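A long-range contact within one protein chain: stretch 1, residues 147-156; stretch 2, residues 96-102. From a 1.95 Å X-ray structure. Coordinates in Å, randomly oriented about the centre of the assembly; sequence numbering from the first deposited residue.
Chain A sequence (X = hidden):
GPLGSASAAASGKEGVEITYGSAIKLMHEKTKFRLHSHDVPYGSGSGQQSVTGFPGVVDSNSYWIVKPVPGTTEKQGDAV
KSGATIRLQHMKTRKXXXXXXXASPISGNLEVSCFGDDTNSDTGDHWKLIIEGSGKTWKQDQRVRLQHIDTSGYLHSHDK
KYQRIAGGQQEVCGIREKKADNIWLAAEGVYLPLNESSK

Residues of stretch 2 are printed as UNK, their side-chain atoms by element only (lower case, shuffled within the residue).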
# COMPACT_ATOMS: atom_id res chain seq x y z
N GLN A 147 -1.18 -7.37 4.64
CA GLN A 147 -2.11 -8.42 4.24
C GLN A 147 -3.54 -7.88 4.13
O GLN A 147 -4.10 -7.36 5.08
CB GLN A 147 -2.04 -9.62 5.18
CG GLN A 147 -2.87 -10.81 4.67
CD GLN A 147 -2.85 -12.01 5.59
OE1 GLN A 147 -2.68 -11.88 6.81
NE2 GLN A 147 -3.03 -13.20 5.01
N HIS A 148 -4.11 -8.01 2.94
CA HIS A 148 -5.45 -7.51 2.70
C HIS A 148 -6.41 -8.33 3.58
O HIS A 148 -6.43 -9.56 3.48
CB HIS A 148 -5.78 -7.62 1.21
CG HIS A 148 -7.09 -6.99 0.83
ND1 HIS A 148 -8.18 -7.72 0.40
CD2 HIS A 148 -7.48 -5.69 0.77
CE1 HIS A 148 -9.18 -6.91 0.12
NE2 HIS A 148 -8.78 -5.67 0.33
N ILE A 149 -7.17 -7.66 4.43
CA ILE A 149 -8.11 -8.34 5.36
C ILE A 149 -9.13 -9.24 4.65
O ILE A 149 -9.24 -10.42 4.99
CB ILE A 149 -8.89 -7.35 6.29
CG1 ILE A 149 -7.95 -6.52 7.18
CG2 ILE A 149 -9.97 -8.12 7.14
CD1 ILE A 149 -7.13 -7.30 8.20
N ASP A 150 -9.82 -8.70 3.64
CA ASP A 150 -10.97 -9.40 3.03
C ASP A 150 -10.60 -10.60 2.17
O ASP A 150 -11.35 -11.58 2.12
CB ASP A 150 -11.88 -8.42 2.26
CG ASP A 150 -12.73 -7.56 3.20
OD1 ASP A 150 -12.78 -7.88 4.40
OD2 ASP A 150 -13.34 -6.57 2.76
N THR A 151 -9.45 -10.52 1.49
CA THR A 151 -9.01 -11.59 0.59
C THR A 151 -7.87 -12.42 1.15
O THR A 151 -7.56 -13.47 0.61
CB THR A 151 -8.53 -11.04 -0.77
OG1 THR A 151 -7.46 -10.11 -0.56
CG2 THR A 151 -9.65 -10.36 -1.55
N SER A 152 -7.22 -11.93 2.20
CA SER A 152 -5.97 -12.52 2.71
C SER A 152 -4.75 -12.42 1.76
O SER A 152 -3.73 -13.05 2.01
CB SER A 152 -6.18 -13.98 3.17
OG SER A 152 -7.14 -14.05 4.19
N GLY A 153 -4.85 -11.62 0.69
CA GLY A 153 -3.71 -11.38 -0.21
C GLY A 153 -2.62 -10.50 0.40
O GLY A 153 -2.93 -9.47 1.01
N TYR A 154 -1.35 -10.89 0.28
CA TYR A 154 -0.24 -10.01 0.66
C TYR A 154 0.01 -9.08 -0.51
O TYR A 154 0.06 -9.52 -1.66
CB TYR A 154 1.04 -10.80 0.96
CG TYR A 154 0.87 -11.73 2.12
CD1 TYR A 154 0.86 -11.23 3.43
CD2 TYR A 154 0.67 -13.10 1.93
CE1 TYR A 154 0.69 -12.06 4.52
CE2 TYR A 154 0.50 -13.95 3.03
CZ TYR A 154 0.51 -13.41 4.32
OH TYR A 154 0.33 -14.20 5.44
N LEU A 155 0.14 -7.78 -0.21
CA LEU A 155 0.58 -6.80 -1.20
C LEU A 155 1.90 -7.29 -1.81
O LEU A 155 2.87 -7.57 -1.08
CB LEU A 155 0.77 -5.42 -0.52
CG LEU A 155 1.15 -4.29 -1.47
CD1 LEU A 155 -0.07 -3.92 -2.34
CD2 LEU A 155 1.63 -3.08 -0.66
N HIS A 156 1.96 -7.32 -3.13
CA HIS A 156 3.01 -8.04 -3.84
C HIS A 156 3.45 -7.24 -5.05
O HIS A 156 2.64 -6.58 -5.68
CB HIS A 156 2.44 -9.39 -4.31
CG HIS A 156 3.48 -10.38 -4.71
ND1 HIS A 156 3.94 -10.50 -6.00
CD2 HIS A 156 4.12 -11.33 -3.99
CE1 HIS A 156 4.84 -11.46 -6.06
NE2 HIS A 156 4.96 -11.99 -4.86
N UNK A 96 -8.28 5.10 -1.87
CA UNK A 96 -7.76 4.18 -0.84
C UNK A 96 -7.11 2.97 -1.49
O UNK A 96 -7.68 2.41 -2.42
c UNK A 96 -8.24 5.39 2.78
c UNK A 96 -9.65 4.83 0.68
c UNK A 96 -10.22 6.57 2.04
c UNK A 96 -10.77 5.45 0.19
c UNK A 96 -8.19 6.24 3.87
c UNK A 96 -9.13 7.27 4.02
c UNK A 96 -9.28 5.53 1.86
n UNK A 96 -11.13 6.50 1.02
c UNK A 96 -10.15 7.45 3.12
c UNK A 96 -8.91 3.70 0.07
N UNK A 97 -5.93 2.56 -1.01
CA UNK A 97 -5.34 1.27 -1.43
C UNK A 97 -6.36 0.14 -1.18
O UNK A 97 -6.88 -0.01 -0.08
c UNK A 97 -2.09 -0.62 -0.24
c UNK A 97 -3.25 -0.21 -1.19
c UNK A 97 -2.77 0.08 -2.64
c UNK A 97 -4.05 0.99 -0.64
N UNK A 98 -6.64 -0.66 -2.21
CA UNK A 98 -7.85 -1.52 -2.23
C UNK A 98 -7.54 -2.87 -2.89
O UNK A 98 -6.70 -2.96 -3.80
n UNK A 98 -12.28 -2.39 -3.23
n UNK A 98 -11.21 -1.10 -1.89
c UNK A 98 -8.95 -0.80 -3.02
c UNK A 98 -10.34 -1.40 -2.92
c UNK A 98 -12.36 -1.72 -2.10
c UNK A 98 -11.03 -2.19 -3.77
N UNK A 99 -8.23 -3.90 -2.46
CA UNK A 99 -8.22 -5.21 -3.14
C UNK A 99 -9.62 -5.90 -3.10
O UNK A 99 -10.52 -5.37 -2.56
o UNK A 99 -6.88 -7.24 -3.74
c UNK A 99 -7.04 -6.17 -2.86
N UNK A 100 -9.71 -7.03 -3.80
CA UNK A 100 -10.92 -7.70 -4.13
C UNK A 100 -10.63 -8.86 -5.11
O UNK A 100 -9.54 -9.11 -5.48
c UNK A 100 -10.09 -4.89 -7.21
c UNK A 100 -11.99 -4.63 -6.18
n UNK A 100 -11.14 -4.12 -7.13
n UNK A 100 -10.22 -5.87 -6.35
c UNK A 100 -11.43 -5.76 -5.70
c UNK A 100 -11.94 -6.73 -4.68
N UNK A 101 -11.67 -9.60 -5.44
CA UNK A 101 -11.48 -10.78 -6.24
C UNK A 101 -11.58 -10.51 -7.73
O UNK A 101 -12.45 -11.04 -8.38
c UNK A 101 -13.61 -13.31 -4.02
c UNK A 101 -12.42 -11.91 -5.83
c UNK A 101 -12.45 -12.40 -4.38
c UNK A 101 -11.21 -12.98 -3.95
N UNK A 102 -10.74 -9.64 -8.23
CA UNK A 102 -10.63 -9.43 -9.67
C UNK A 102 -9.21 -9.84 -10.03
O UNK A 102 -8.32 -9.79 -9.18
c UNK A 102 -10.84 -7.95 -10.01
c UNK A 102 -12.28 -7.56 -10.08
n UNK A 102 -14.38 -7.19 -10.60
c UNK A 102 -13.21 -7.76 -11.04
n UNK A 102 -12.92 -6.86 -9.07
c UNK A 102 -14.18 -6.66 -9.41
O HOH W 1 -5.05 -8.81 -2.10

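Position 96 carries ten side-chain atoms, nine carbons and one nitrogen. One carbon leads into fused five- and six-membered rings. That system belongs to tryptophan alone. The side chain stays out of reach of stretch 1. This is Trp96, buried in the strand, and its ring nitrogen is hydrogen-bonded elsewhere in the structure.

Position 97 has four carbons, forked at the second. The fork lies one atom beyond CB, so the residue is leucine. CA-to-CB points sideways, but the end of the chain comes nearer to stretch 1. Leu97 CD2 lies 4.4 Å from Leu155 CD1, a loose apolar contact between two buried side chains. Both leucines have the t, p rotamer.

Position 98 has one carbon and then a five-membered ring of three carbons and two nitrogens. This imidazole identifies histidine. Its CA-to-CB bond points away from stretch 1, and the approach is made through the backbone: His98 C is 4.4 Å from His148 NE2.

Position 99 has just two side-chain atoms, one carbon and one oxygen. A lone hydroxyl on CB means serine. CB points toward stretch 1 and lies over the face of the His148 ring, 3.5 Å from the ring centroid and 4° off the ring normal. This is a CH-pi contact. The backbone also comes close: Ser99 N is 3.3 Å from His148 NE2. Ser99 OG and Thr151 OG1 are 4.3 Å apart, too far for a direct hydrogen bond. Water 1 bridges them, donating to Ser99 OG at 2.9 Å and lying 3.1 Å from Thr151 OG1.

Position 100 again shows one carbon and then a five-membered ring of three carbons and two nitrogens, so it is histidine. CA-to-CB points away, leaving the backbone to meet stretch 1. His100 CA packs 3.9 Å from Thr151 CG2. His100 N is 4.0 Å from His148 CE1; it is buried by the contact and has no polar partner in the model.

Position 101 has four carbons forked at the second, as at 97, and is leucine. It is exposed, at a corner of the chain. Its end comes nearer than its sideways CB suggests, and Leu101 CD2 touches Thr151 CG2 at 3.9 Å.

Position 102 has one carbon and a five-membered ring of three carbons and two nitrogens. It is His102, exposed and out of reach of stretch 1, and it touches a crystal neighbour.

The contact is small, burying 250 Å² in all, and has no clear direct hydrogen bond across it. His148 and Thr151 form its centre. Their side chains are joined by a hydrogen bond of 2.7 Å between His148 ND1 and Thr151 OG1, and Gly153 N donates to Thr151 OG1 at 3.3 Å. The His148 ring offers a face to Ser99 CB, while the threonine methyl packs on His100 and Leu101. The bridging water and the leucine pair complete the contact.

Stretch 2 (96-102) WLHSHLH
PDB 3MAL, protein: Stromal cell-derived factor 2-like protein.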